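Local coordinates for uncharacterized protein (Legionella pneumophila subsp. pneumophila str. Philadelphia 1, PDB 4EZI) that probably acts as a serine hydrolase of the alpha/beta hydrolase fold, perhaps a lipase or esterase, although its true substrate is unknown, at residues H208-E213 and A220-F225; G238-E241 and Y247-L250; K45-T50 and L121-L126; S140-L145 and E180-E185. All coordinates share one frame; numbering follows the deposited sequence.

Interaction 1 (H208-E213 and A220-F225)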
loop_
_atom_site.group_PDB
_atom_site.type_symbol
_atom_site.label_atom_id
_atom_site.label_comp_id
_atom_site.label_asym_id
_atom_site.label_seq_id
_atom_site.Cartn_x
_atom_site.Cartn_y
_atom_site.Cartn_z
ATOM N N HIS A 208 3.159 -5.935 19.132
ATOM C CA HIS A 208 3.959 -6.959 19.809
ATOM C C HIS A 208 5.035 -7.497 18.881
ATOM O O HIS A 208 6.183 -7.672 19.291
ATOM C CB HIS A 208 3.057 -8.018 20.405
ATOM C CG HIS A 208 2.358 -7.568 21.650
ATOM N ND1 HIS A 208 1.609 -8.427 22.416
ATOM C CD2 HIS A 208 2.319 -6.368 22.282
ATOM C CE1 HIS A 208 1.112 -7.772 23.453
ATOM N NE2 HIS A 208 1.537 -6.524 23.399
ATOM N N PHE A 209 4.670 -7.804 17.634
ATOM C CA PHE A 209 5.577 -8.435 16.711
ATOM C C PHE A 209 6.738 -7.491 16.361
ATOM O O PHE A 209 7.890 -7.899 16.342
ATOM C CB PHE A 209 4.779 -8.862 15.492
ATOM C CG PHE A 209 5.480 -9.821 14.595
ATOM C CD1 PHE A 209 5.633 -11.136 14.991
ATOM C CD2 PHE A 209 5.968 -9.435 13.372
ATOM C CE1 PHE A 209 6.205 -12.060 14.172
ATOM C CE2 PHE A 209 6.535 -10.345 12.535
ATOM C CZ PHE A 209 6.655 -11.675 12.934
ATOM N N VAL A 210 6.422 -6.236 16.066
ATOM C CA VAL A 210 7.434 -5.315 15.579
ATOM C C VAL A 210 8.322 -4.839 16.731
ATOM O O VAL A 210 9.525 -4.689 16.573
ATOM C CB VAL A 210 6.781 -4.173 14.759
ATOM C CG1 VAL A 210 7.815 -3.237 14.212
ATOM C CG2 VAL A 210 5.948 -4.749 13.604
HETATM N N MSE A 211 7.738 -4.610 17.912
HETATM C CA MSE A 211 8.532 -4.140 19.045
HETATM C C MSE A 211 9.355 -5.240 19.690
HETATM O O MSE A 211 10.479 -4.989 20.095
HETATM C CB MSE A 211 7.633 -3.530 20.101
HETATM C CG MSE A 211 7.008 -2.225 19.690
HETATM SE SE MSE A 211 6.424 -1.177 21.199
HETATM C CE MSE A 211 6.598 0.582 20.415
ATOM N N LEU A 212 8.768 -6.442 19.825
ATOM C CA LEU A 212 9.402 -7.527 20.612
ATOM C C LEU A 212 9.933 -8.695 19.812
ATOM O O LEU A 212 10.735 -9.459 20.344
ATOM C CB LEU A 212 8.427 -8.064 21.660
ATOM C CG LEU A 212 8.011 -7.081 22.740
ATOM C CD1 LEU A 212 6.895 -7.666 23.587
ATOM C CD2 LEU A 212 9.199 -6.682 23.635
ATOM N N GLU A 213 9.553 -8.816 18.544
ATOM C CA GLU A 213 10.183 -9.777 17.637
ATOM C C GLU A 213 10.716 -9.011 16.407
ATOM O O GLU A 213 10.375 -9.323 15.268
ATOM C CB GLU A 213 9.197 -10.838 17.218
ATOM C CG GLU A 213 8.585 -11.552 18.401
ATOM C CD GLU A 213 7.723 -12.709 17.974
ATOM O OE1 GLU A 213 8.244 -13.642 17.324
ATOM O OE2 GLU A 213 6.524 -12.663 18.258
ATOM N N ALA A 220 12.953 1.043 11.976
ATOM C CA ALA A 220 12.614 2.063 10.980
ATOM C C ALA A 220 11.106 2.225 10.849
ATOM O O ALA A 220 10.602 3.345 10.777
ATOM C CB ALA A 220 13.265 1.756 9.641
ATOM N N TYR A 221 10.358 1.123 10.769
ATOM C CA TYR A 221 8.915 1.219 10.668
ATOM C C TYR A 221 8.334 1.974 11.875
ATOM O O TYR A 221 7.430 2.799 11.744
ATOM C CB TYR A 221 8.273 -0.163 10.612
ATOM C CG TYR A 221 8.581 -1.052 9.432
ATOM C CD1 TYR A 221 8.732 -0.544 8.158
ATOM C CD2 TYR A 221 8.639 -2.413 9.592
ATOM C CE1 TYR A 221 8.924 -1.387 7.061
ATOM C CE2 TYR A 221 8.835 -3.268 8.515
ATOM C CZ TYR A 221 8.995 -2.734 7.242
ATOM O OH TYR A 221 9.175 -3.567 6.166
ATOM N N LEU A 222 8.772 1.610 13.074
ATOM C CA LEU A 222 8.211 2.210 14.286
ATOM C C LEU A 222 8.596 3.667 14.414
ATOM O O LEU A 222 7.785 4.487 14.849
ATOM C CB LEU A 222 8.630 1.420 15.535
ATOM C CG LEU A 222 7.993 0.030 15.614
ATOM C CD1 LEU A 222 8.669 -0.779 16.714
ATOM C CD2 LEU A 222 6.491 0.079 15.829
ATOM N N ALA A 223 9.834 3.987 14.064
ATOM C CA ALA A 223 10.270 5.388 14.067
ATOM C C ALA A 223 9.372 6.222 13.121
ATOM O O ALA A 223 8.851 7.277 13.496
ATOM C CB ALA A 223 11.724 5.461 13.631
ATOM N N TYR A 224 9.161 5.701 11.921
ATOM C CA TYR A 224 8.324 6.399 10.938
ATOM C C TYR A 224 6.903 6.564 11.460
ATOM O O TYR A 224 6.282 7.629 11.378
ATOM C CB TYR A 224 8.350 5.596 9.635
ATOM C CG TYR A 224 7.951 6.231 8.318
ATOM C CD1 TYR A 224 7.738 7.591 8.161
ATOM C CD2 TYR A 224 7.885 5.444 7.188
ATOM C CE1 TYR A 224 7.513 8.136 6.909
ATOM C CE2 TYR A 224 7.663 5.998 5.916
ATOM C CZ TYR A 224 7.468 7.333 5.785
ATOM O OH TYR A 224 7.281 7.887 4.542
ATOM N N PHE A 225 6.354 5.483 12.015
ATOM C CA PHE A 225 4.984 5.491 12.438
ATOM C C PHE A 225 4.720 6.507 13.547
ATOM O O PHE A 225 3.818 7.325 13.455
ATOM C CB PHE A 225 4.534 4.081 12.895
ATOM C CG PHE A 225 3.092 4.043 13.316
ATOM C CD1 PHE A 225 2.089 4.051 12.360
ATOM C CD2 PHE A 225 2.727 4.088 14.647
ATOM C CE1 PHE A 225 0.767 4.096 12.700
ATOM C CE2 PHE A 225 1.384 4.128 14.990
ATOM C CZ PHE A 225 0.412 4.128 14.014
#

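Interaction 2 (G238-E241 and Y247-L250)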
loop_
_atom_site.group_PDB
_atom_site.type_symbol
_atom_site.label_atom_id
_atom_site.label_comp_id
_atom_site.label_asym_id
_atom_site.label_seq_id
_atom_site.Cartn_x
_atom_site.Cartn_y
_atom_site.Cartn_z
ATOM N N GLY A 238 4.890 15.385 23.405
ATOM C CA GLY A 238 5.901 15.837 22.481
ATOM C C GLY A 238 6.745 14.650 22.044
ATOM O O GLY A 238 6.562 13.533 22.522
ATOM N N PHE A 239 7.705 14.920 21.171
ATOM C CA PHE A 239 8.526 13.874 20.638
ATOM C C PHE A 239 9.436 13.258 21.692
ATOM O O PHE A 239 9.878 12.123 21.513
ATOM C CB PHE A 239 9.346 14.368 19.444
ATOM C CG PHE A 239 8.509 14.757 18.245
ATOM C CD1 PHE A 239 7.891 13.807 17.468
ATOM C CD2 PHE A 239 8.351 16.076 17.897
ATOM C CE1 PHE A 239 7.128 14.163 16.381
ATOM C CE2 PHE A 239 7.592 16.444 16.783
ATOM C CZ PHE A 239 6.981 15.493 16.042
ATOM N N ASP A 240 9.768 14.000 22.741
ATOM C CA ASP A 240 10.694 13.513 23.762
ATOM C C ASP A 240 10.046 12.590 24.774
ATOM O O ASP A 240 10.737 11.877 25.488
ATOM C CB ASP A 240 11.385 14.686 24.444
ATOM C CG ASP A 240 11.865 15.698 23.437
ATOM O OD1 ASP A 240 12.595 15.269 22.526
ATOM O OD2 ASP A 240 11.457 16.873 23.523
ATOM N N GLU A 241 8.722 12.572 24.823
ATOM C CA GLU A 241 7.999 11.553 25.573
ATOM C C GLU A 241 8.153 10.199 24.863
ATOM O O GLU A 241 8.207 9.153 25.511
ATOM C CB GLU A 241 6.510 11.922 25.680
ATOM C CG GLU A 241 5.717 10.834 26.394
ATOM C CD GLU A 241 4.225 11.093 26.607
ATOM O OE1 GLU A 241 3.738 12.227 26.370
ATOM O OE2 GLU A 241 3.553 10.128 27.077
ATOM N N TYR A 247 17.648 9.952 19.342
ATOM C CA TYR A 247 16.694 9.583 18.297
ATOM C C TYR A 247 15.544 10.558 18.158
ATOM O O TYR A 247 14.967 10.710 17.079
ATOM C CB TYR A 247 16.176 8.149 18.521
ATOM C CG TYR A 247 17.344 7.194 18.556
ATOM C CD1 TYR A 247 18.049 6.910 17.398
ATOM C CD2 TYR A 247 17.801 6.636 19.755
ATOM C CE1 TYR A 247 19.160 6.087 17.413
ATOM C CE2 TYR A 247 18.901 5.809 19.772
ATOM C CZ TYR A 247 19.584 5.551 18.592
ATOM O OH TYR A 247 20.687 4.722 18.610
ATOM N N ASN A 248 15.254 11.278 19.238
ATOM C CA ASN A 248 14.276 12.341 19.211
ATOM C C ASN A 248 14.583 13.408 18.179
ATOM O O ASN A 248 13.650 13.989 17.607
ATOM C CB ASN A 248 14.086 12.961 20.600
ATOM C CG ASN A 248 15.360 13.551 21.193
ATOM O OD1 ASN A 248 16.472 13.077 20.952
ATOM N ND2 ASN A 248 15.196 14.608 21.956
ATOM N N THR A 249 15.862 13.683 17.917
ATOM C CA THR A 249 16.233 14.646 16.883
ATOM C C THR A 249 16.774 13.971 15.619
ATOM O O THR A 249 16.657 14.544 14.534
ATOM C CB THR A 249 17.201 15.704 17.406
ATOM O OG1 THR A 249 18.387 15.064 17.878
ATOM C CG2 THR A 249 16.583 16.576 18.474
ATOM N N LEU A 250 17.353 12.777 15.724
ATOM C CA LEU A 250 17.840 12.063 14.553
ATOM C C LEU A 250 16.708 11.595 13.662
ATOM O O LEU A 250 16.809 11.680 12.431
ATOM C CB LEU A 250 18.698 10.896 14.989
ATOM C CG LEU A 250 19.356 10.075 13.912
ATOM C CD1 LEU A 250 20.231 10.946 12.988
ATOM C CD2 LEU A 250 20.155 8.950 14.524
#

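Interaction 3 (K45-T50 and L121-L126)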
loop_
_atom_site.group_PDB
_atom_site.type_symbol
_atom_site.label_atom_id
_atom_site.label_comp_id
_atom_site.label_asym_id
_atom_site.label_seq_id
_atom_site.Cartn_x
_atom_site.Cartn_y
_atom_site.Cartn_z
ATOM N N LYS A 45 1.890 10.715 -15.391
ATOM C CA LYS A 45 1.888 11.152 -13.994
ATOM C C LYS A 45 0.767 12.161 -13.827
ATOM O O LYS A 45 0.663 13.114 -14.630
ATOM C CB LYS A 45 3.244 11.788 -13.612
ATOM C CG LYS A 45 3.239 12.488 -12.259
ATOM C CD LYS A 45 4.669 12.804 -11.771
ATOM C CE LYS A 45 5.289 13.940 -12.470
ATOM N NZ LYS A 45 4.566 15.114 -12.043
ATOM N N ILE A 46 -0.076 11.945 -12.820
ATOM C CA ILE A 46 -1.189 12.834 -12.583
ATOM C C ILE A 46 -1.085 13.488 -11.212
ATOM O O ILE A 46 -0.472 12.961 -10.294
ATOM C CB ILE A 46 -2.565 12.121 -12.757
ATOM C CG1 ILE A 46 -2.907 11.163 -11.598
ATOM C CG2 ILE A 46 -2.645 11.363 -14.086
ATOM C CD1 ILE A 46 -4.341 10.561 -11.733
ATOM N N ASN A 47 -1.746 14.636 -11.111
ATOM C CA ASN A 47 -1.973 15.325 -9.861
ATOM C C ASN A 47 -3.467 15.477 -9.649
ATOM O O ASN A 47 -4.217 15.733 -10.618
ATOM C CB ASN A 47 -1.273 16.673 -9.847
ATOM C CG ASN A 47 0.174 16.566 -10.228
ATOM O OD1 ASN A 47 0.538 16.703 -11.401
ATOM N ND2 ASN A 47 1.021 16.313 -9.240
ATOM N N TYR A 48 -3.908 15.316 -8.410
ATOM C CA TYR A 48 -5.327 15.263 -8.114
ATOM C C TYR A 48 -5.623 15.829 -6.734
ATOM O O TYR A 48 -4.776 15.855 -5.833
ATOM C CB TYR A 48 -5.844 13.821 -8.252
ATOM C CG TYR A 48 -5.302 12.875 -7.205
ATOM C CD1 TYR A 48 -4.047 12.278 -7.347
ATOM C CD2 TYR A 48 -6.028 12.600 -6.038
ATOM C CE1 TYR A 48 -3.555 11.419 -6.396
ATOM C CE2 TYR A 48 -5.526 11.750 -5.073
ATOM C CZ TYR A 48 -4.307 11.129 -5.261
ATOM O OH TYR A 48 -3.788 10.275 -4.309
ATOM N N LYS A 49 -6.872 16.242 -6.564
ATOM C CA LYS A 49 -7.369 16.809 -5.304
ATOM C C LYS A 49 -7.744 15.725 -4.311
ATOM O O LYS A 49 -8.455 14.780 -4.640
ATOM C CB LYS A 49 -8.627 17.644 -5.548
ATOM C CG LYS A 49 -8.417 18.818 -6.437
ATOM C CD LYS A 49 -9.729 19.587 -6.626
ATOM C CE LYS A 49 -9.494 20.838 -7.433
ATOM N NZ LYS A 49 -10.778 21.578 -7.600
ATOM N N THR A 50 -7.313 15.920 -3.074
ATOM C CA THR A 50 -7.700 15.017 -2.001
ATOM C C THR A 50 -7.597 15.761 -0.665
ATOM O O THR A 50 -7.223 16.921 -0.624
ATOM C CB THR A 50 -6.858 13.720 -2.076
ATOM O OG1 THR A 50 -7.436 12.690 -1.279
ATOM C CG2 THR A 50 -5.395 13.948 -1.691
ATOM N N LEU A 121 4.516 12.310 -0.250
ATOM C CA LEU A 121 5.473 11.694 -1.164
ATOM C C LEU A 121 5.189 12.224 -2.574
ATOM O O LEU A 121 4.178 12.877 -2.833
ATOM C CB LEU A 121 5.389 10.179 -1.123
ATOM C CG LEU A 121 5.608 9.557 0.251
ATOM C CD1 LEU A 121 5.250 8.070 0.217
ATOM C CD2 LEU A 121 7.026 9.750 0.785
ATOM N N GLY A 122 6.083 11.919 -3.505
ATOM C CA GLY A 122 5.920 12.410 -4.877
ATOM C C GLY A 122 5.880 13.921 -4.923
ATOM O O GLY A 122 6.714 14.595 -4.313
ATOM N N ASP A 123 4.889 14.443 -5.626
ATOM C CA ASP A 123 4.741 15.891 -5.802
ATOM C C ASP A 123 3.970 16.552 -4.669
ATOM O O ASP A 123 3.830 17.770 -4.645
ATOM C CB ASP A 123 3.974 16.201 -7.103
ATOM C CG ASP A 123 4.657 15.728 -8.385
ATOM O OD1 ASP A 123 5.858 15.428 -8.396
ATOM O OD2 ASP A 123 3.939 15.733 -9.432
ATOM N N ASN A 124 3.424 15.776 -3.726
ATOM C CA ASN A 124 2.544 16.355 -2.702
ATOM C C ASN A 124 3.313 17.276 -1.766
ATOM O O ASN A 124 4.399 16.956 -1.323
ATOM C CB ASN A 124 1.883 15.246 -1.906
ATOM C CG ASN A 124 0.943 15.776 -0.855
ATOM O OD1 ASN A 124 1.148 15.545 0.333
ATOM N ND2 ASN A 124 -0.125 16.452 -1.280
ATOM N N GLU A 125 2.718 18.421 -1.440
ATOM C CA GLU A 125 3.436 19.440 -0.698
ATOM C C GLU A 125 3.528 19.176 0.806
ATOM O O GLU A 125 4.333 19.814 1.475
ATOM C CB GLU A 125 2.812 20.813 -0.953
ATOM C CG GLU A 125 1.493 21.002 -0.284
ATOM C CD GLU A 125 0.977 22.431 -0.355
ATOM O OE1 GLU A 125 1.792 23.381 -0.436
ATOM O OE2 GLU A 125 -0.256 22.600 -0.294
ATOM N N LEU A 126 2.715 18.269 1.354
ATOM C CA LEU A 126 2.884 17.930 2.762
ATOM C C LEU A 126 4.286 17.370 2.939
ATOM O O LEU A 126 4.789 16.620 2.095
ATOM C CB LEU A 126 1.834 16.935 3.251
ATOM C CG LEU A 126 0.379 17.373 3.152
ATOM C CD1 LEU A 126 -0.604 16.247 3.449
ATOM C CD2 LEU A 126 0.094 18.558 4.050
HETATM O O HOH W 1 3.535 18.226 -10.519
#

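Interaction 4 (S140-L145 and E180-E185)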
loop_
_atom_site.group_PDB
_atom_site.type_symbol
_atom_site.label_atom_id
_atom_site.label_comp_id
_atom_site.label_asym_id
_atom_site.label_seq_id
_atom_site.Cartn_x
_atom_site.Cartn_y
_atom_site.Cartn_z
ATOM N N SER A 140 -6.869 9.060 -0.064
ATOM C CA SER A 140 -5.924 9.401 -1.104
ATOM C C SER A 140 -5.929 8.349 -2.220
ATOM O O SER A 140 -5.761 8.697 -3.389
ATOM C CB SER A 140 -4.505 9.623 -0.560
ATOM O OG SER A 140 -3.938 8.425 -0.068
ATOM N N SER A 141 -6.146 7.085 -1.869
ATOM C CA SER A 141 -6.157 6.032 -2.863
ATOM C C SER A 141 -7.467 6.063 -3.677
ATOM O O SER A 141 -7.450 5.883 -4.899
ATOM C CB SER A 141 -5.956 4.690 -2.174
ATOM O OG SER A 141 -4.685 4.581 -1.570
ATOM N N ILE A 142 -8.591 6.304 -3.014
ATOM C CA ILE A 142 -9.871 6.423 -3.737
ATOM C C ILE A 142 -9.864 7.620 -4.688
ATOM O O ILE A 142 -10.286 7.531 -5.845
ATOM C CB ILE A 142 -11.048 6.496 -2.763
ATOM C CG1 ILE A 142 -11.198 5.153 -2.056
ATOM C CG2 ILE A 142 -12.320 6.922 -3.512
ATOM C CD1 ILE A 142 -12.210 5.150 -0.906
ATOM N N ASP A 143 -9.384 8.749 -4.188
ATOM C CA ASP A 143 -9.360 9.959 -5.020
ATOM C C ASP A 143 -8.429 9.801 -6.230
ATOM O O ASP A 143 -8.730 10.304 -7.307
ATOM C CB ASP A 143 -9.014 11.179 -4.182
ATOM C CG ASP A 143 -10.136 11.549 -3.203
ATOM O OD1 ASP A 143 -11.297 11.154 -3.448
ATOM O OD2 ASP A 143 -9.838 12.267 -2.212
HETATM N N MSE A 144 -7.319 9.091 -6.044
HETATM C CA MSE A 144 -6.439 8.745 -7.171
HETATM C C MSE A 144 -7.197 7.932 -8.227
HETATM O O MSE A 144 -7.100 8.193 -9.413
HETATM C CB MSE A 144 -5.231 7.959 -6.657
HETATM C CG MSE A 144 -4.336 7.411 -7.754
HETATM SE SE MSE A 144 -3.243 8.761 -8.571
HETATM C CE MSE A 144 -2.760 7.716 -10.114
ATOM N N LEU A 145 -7.961 6.949 -7.786
ATOM C CA LEU A 145 -8.729 6.108 -8.688
ATOM C C LEU A 145 -9.711 6.949 -9.485
ATOM O O LEU A 145 -9.809 6.813 -10.716
ATOM C CB LEU A 145 -9.435 4.998 -7.902
ATOM C CG LEU A 145 -10.411 4.138 -8.706
ATOM C CD1 LEU A 145 -9.715 3.383 -9.838
ATOM C CD2 LEU A 145 -11.161 3.201 -7.739
ATOM N N GLU A 180 -12.782 -0.899 2.429
ATOM C CA GLU A 180 -13.774 -0.577 3.423
ATOM C C GLU A 180 -14.483 0.725 3.087
ATOM O O GLU A 180 -15.720 0.814 3.171
ATOM C CB GLU A 180 -13.111 -0.523 4.814
ATOM C CG GLU A 180 -14.059 -0.221 5.935
ATOM C CD GLU A 180 -13.382 -0.152 7.264
ATOM O OE1 GLU A 180 -12.220 0.312 7.308
ATOM O OE2 GLU A 180 -14.009 -0.537 8.273
HETATM N N MSE A 181 -13.712 1.746 2.744
HETATM C CA MSE A 181 -14.262 3.059 2.465
HETATM C C MSE A 181 -15.058 3.092 1.170
HETATM O O MSE A 181 -16.066 3.793 1.092
HETATM C CB MSE A 181 -13.159 4.115 2.467
HETATM C CG MSE A 181 -13.667 5.544 2.347
HETATM SE SE MSE A 181 -12.268 6.885 2.443
HETATM C CE MSE A 181 -11.920 6.847 4.372
ATOM N N LEU A 182 -14.619 2.357 0.161
ATOM C CA LEU A 182 -15.418 2.232 -1.060
ATOM C C LEU A 182 -16.793 1.623 -0.760
ATOM O O LEU A 182 -17.824 2.133 -1.201
ATOM C CB LEU A 182 -14.692 1.399 -2.116
ATOM C CG LEU A 182 -13.555 2.111 -2.870
ATOM C CD1 LEU A 182 -12.833 1.098 -3.749
ATOM C CD2 LEU A 182 -14.074 3.298 -3.683
ATOM N N ALA A 183 -16.807 0.546 0.018
ATOM C CA ALA A 183 -18.060 -0.125 0.350
ATOM C C ALA A 183 -18.976 0.807 1.148
ATOM O O ALA A 183 -20.193 0.804 0.967
ATOM C CB ALA A 183 -17.787 -1.419 1.111
ATOM N N LYS A 184 -18.403 1.605 2.034
ATOM C CA LYS A 184 -19.185 2.498 2.887
ATOM C C LYS A 184 -19.656 3.742 2.144
ATOM O O LYS A 184 -20.850 4.080 2.209
ATOM C CB LYS A 184 -18.372 2.905 4.115
ATOM C CG LYS A 184 -19.064 3.953 5.008
ATOM C CD LYS A 184 -18.151 4.404 6.140
ATOM C CE LYS A 184 -18.540 5.807 6.630
ATOM N NZ LYS A 184 -17.540 6.399 7.589
ATOM N N GLU A 185 -18.742 4.436 1.467
ATOM C CA GLU A 185 -18.994 5.772 0.909
ATOM C C GLU A 185 -19.346 5.774 -0.572
ATOM O O GLU A 185 -19.937 6.741 -1.066
ATOM C CB GLU A 185 -17.790 6.714 1.150
ATOM C CG GLU A 185 -17.398 6.942 2.633
ATOM C CD GLU A 185 -16.329 8.041 2.837
ATOM O OE1 GLU A 185 -16.138 8.889 1.931
ATOM O OE2 GLU A 185 -15.677 8.054 3.912
#

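Interaction 1 (H208-E213 and A220-F225)
Val210, Met211 and Leu222 meet without any ring among them; the flat groups lie around this aliphatic contact. The ring of Tyr221 stays at its border, too far for a close touch, and its OH is hydrogen-bonded to Asp320. Tyr224 belongs to another side of its helix, where its ring stacks with that of Tyr131 and also meets Phe85. Leu222 does the joining. Its CG comes 3.6 Å from CG1 of Val210, and its CD1 lies equally near that same methyl. Leu222 CD2 adds a looser touch, 3.9 Å from Val210 CG1. Valine and leucine lie alongside each other, pointing opposite ways. CG1 of Val210 reaches the leucine because it stands anti to the backbone N (chi1 -178°). The second partner is Met211, a selenomethionine with two deposited conformers. In the one described, its CG lies 3.7 Å from Leu222 CD1, so that leucine methyl bridges both neighbours. Further out, Met211 packs on Phe226 and Ile285, and a bound PEG lies near Leu222. No hydrogen bond links the segments; burial of apolar surface holds them. The contact joins helices 203-212 and 218-233, consecutive helices of the helical insertion between strands 193-197 and 310-314. Its place in the chain is consistent with the cap, or lid, of an alpha/beta hydrolase.

Interaction 2 (G238-E241 and Y247-L250)
Asp240 and Asn248 are the closest pair across a chain reversal, their CA atoms 5.9 Å apart, the first on a short, weakly bonded helical turn and the second in the opening turn of helix 247-254. Both turns belong to the helical insertion of this alpha/beta hydrolase fold, at the protein surface. The first turn has a long backbone bond, Glu241 N to Gly238 O at 3.3 Å. Its Phe239 contributes little across the contact. The ring leads away, to Tyr227, Gln230 and Thr231 of helix 218-233, so it ties this turn to the longer helix. Glu241 turns elsewhere too, forming a salt bridge with Arg290. The polar link rests on one amide and one carboxylate, whose planes stand 75° apart. CG of Asn248 sits between its backbone N and carbonyl carbon (chi1 59°), which carries the amide toward Asp240. Asn248 CB comes along with it and lies 3.4 Å from Asp240 OD1. The carboxylate oxygen is met from above its own plane, whereas it lies in the plane of the amide that donates to it. The bond itself is short and nearly straight: Asn248 ND2 to Asp240 OD1 is 2.7 Å, with 169° at the hydrogen.

Interaction 3 (K45-T50 and L121-L126)
Lys45 and Asn47 both grip one oxygen of Asp123. Lys45 NZ forms a salt bridge to Asp123 OD2 at 2.8 Å, using the syn lone pair of that oxygen. Asn47 ND2 donates to the anti lone pair of Asp123 OD2 over 3.0 Å, at 166°. The asparagine amide, in the conformer described, is nearly coplanar with the carboxylate. A water gives OD2 of Asp123 a further bond of 2.7 Å. Lys45 runs out extended and then bends at chi3 (75°) and chi4, which curls its ammonium group back to the acid. The other oxygen, Asp123 OD1, pairs with Arg93, so two positive groups probably stabilise the ionised carboxylate. Asp123 is presented by a type II' beta turn from Leu121 to Asn124, closed by Asn124 N to Leu121 O at 3.1 Å. Gly122 supplies the positive phi of that turn. Ser61 binds the backbone N of Asp123, and Arg87 binds carbonyls of Gly122, Asn124 and Leu126. The contact thus fixes the loop between strand 112-116 and helix 134-154 to the central sheet of the hydrolase fold. There, strand 41-51 runs between antiparallel strands 8-17 and 57-67, and its Ile46 and Tyr48 pack on helix 134-154.

Interaction 4 (S140-L145 and E180-E185)
Ile142 reaches from its helix to Met181 and Leu182 of the next one, and nearly all the contact runs along its side chain. Its CB already points toward segment 180-185 and branches there. The CG2 methyl, anti to the backbone N, makes the looser touch, 4.0 Å from CD2 of Leu182. CG1 takes the other branch, anti to the carbonyl carbon (chi1 -68°). It lies 3.8 Å from Leu182 CD2 and 3.9 Å from Leu182 CG. At the tip, CD1 fits between both partners. Ile142 CD1 lies 3.6 Å from Met181 CG and 3.7 Å from Met181 CB. Met181 is a selenomethionine bent at chi3, and its SE lies 3.8 Å from Ile142 CD1. The CD2 methyl of Leu182 is at the same 3.8 Å from this tip. Ile142 crosses Met181 at a slant, while it and Leu182 run side by side with their ends turned opposite ways. These residues join helix 134-154 to helix 170-185, two neighbouring helices that pack beside the central sheet of the alpha/beta hydrolase fold. Helix 170-185 directly follows Ser169, which sits on a probable nucleophile elbow. Met178, one turn before Met181 and Leu182 on the same helix, packs on Ser141, Ile142 and Leu145 and continues the apolar seam. Tyr186, just after that helix, also touches Ile142. Another side of helix 134-154 turns Met144 onto Val114 and Pro116 of strand 112-116.

Overall arrangement
Interactions 1 and 2 lie in the helical insertion, their centres 16 Å apart and their nearest atoms about 7 Å apart. Interactions 3 and 4 belong to the hydrolase core, also with centres 16 Å apart, but they touch: Thr50 OG1 is 2.6 Å from Asp143 OD2, a hydrogen bond. One place where insertion and core meet is Tyr224 OH, which packs on Leu121 CD2 at 4.2 Å. Interaction 4 lies on the opposite side of the chain's centre from interaction 1, 27 Å between centres. Ser169, His351 and Asp318 probably form the catalytic triad. Arg319 and Asp320, which follow that aspartate in sequence, bind Glu213 and Tyr221, linking interaction 1 to the region of the presumed active site.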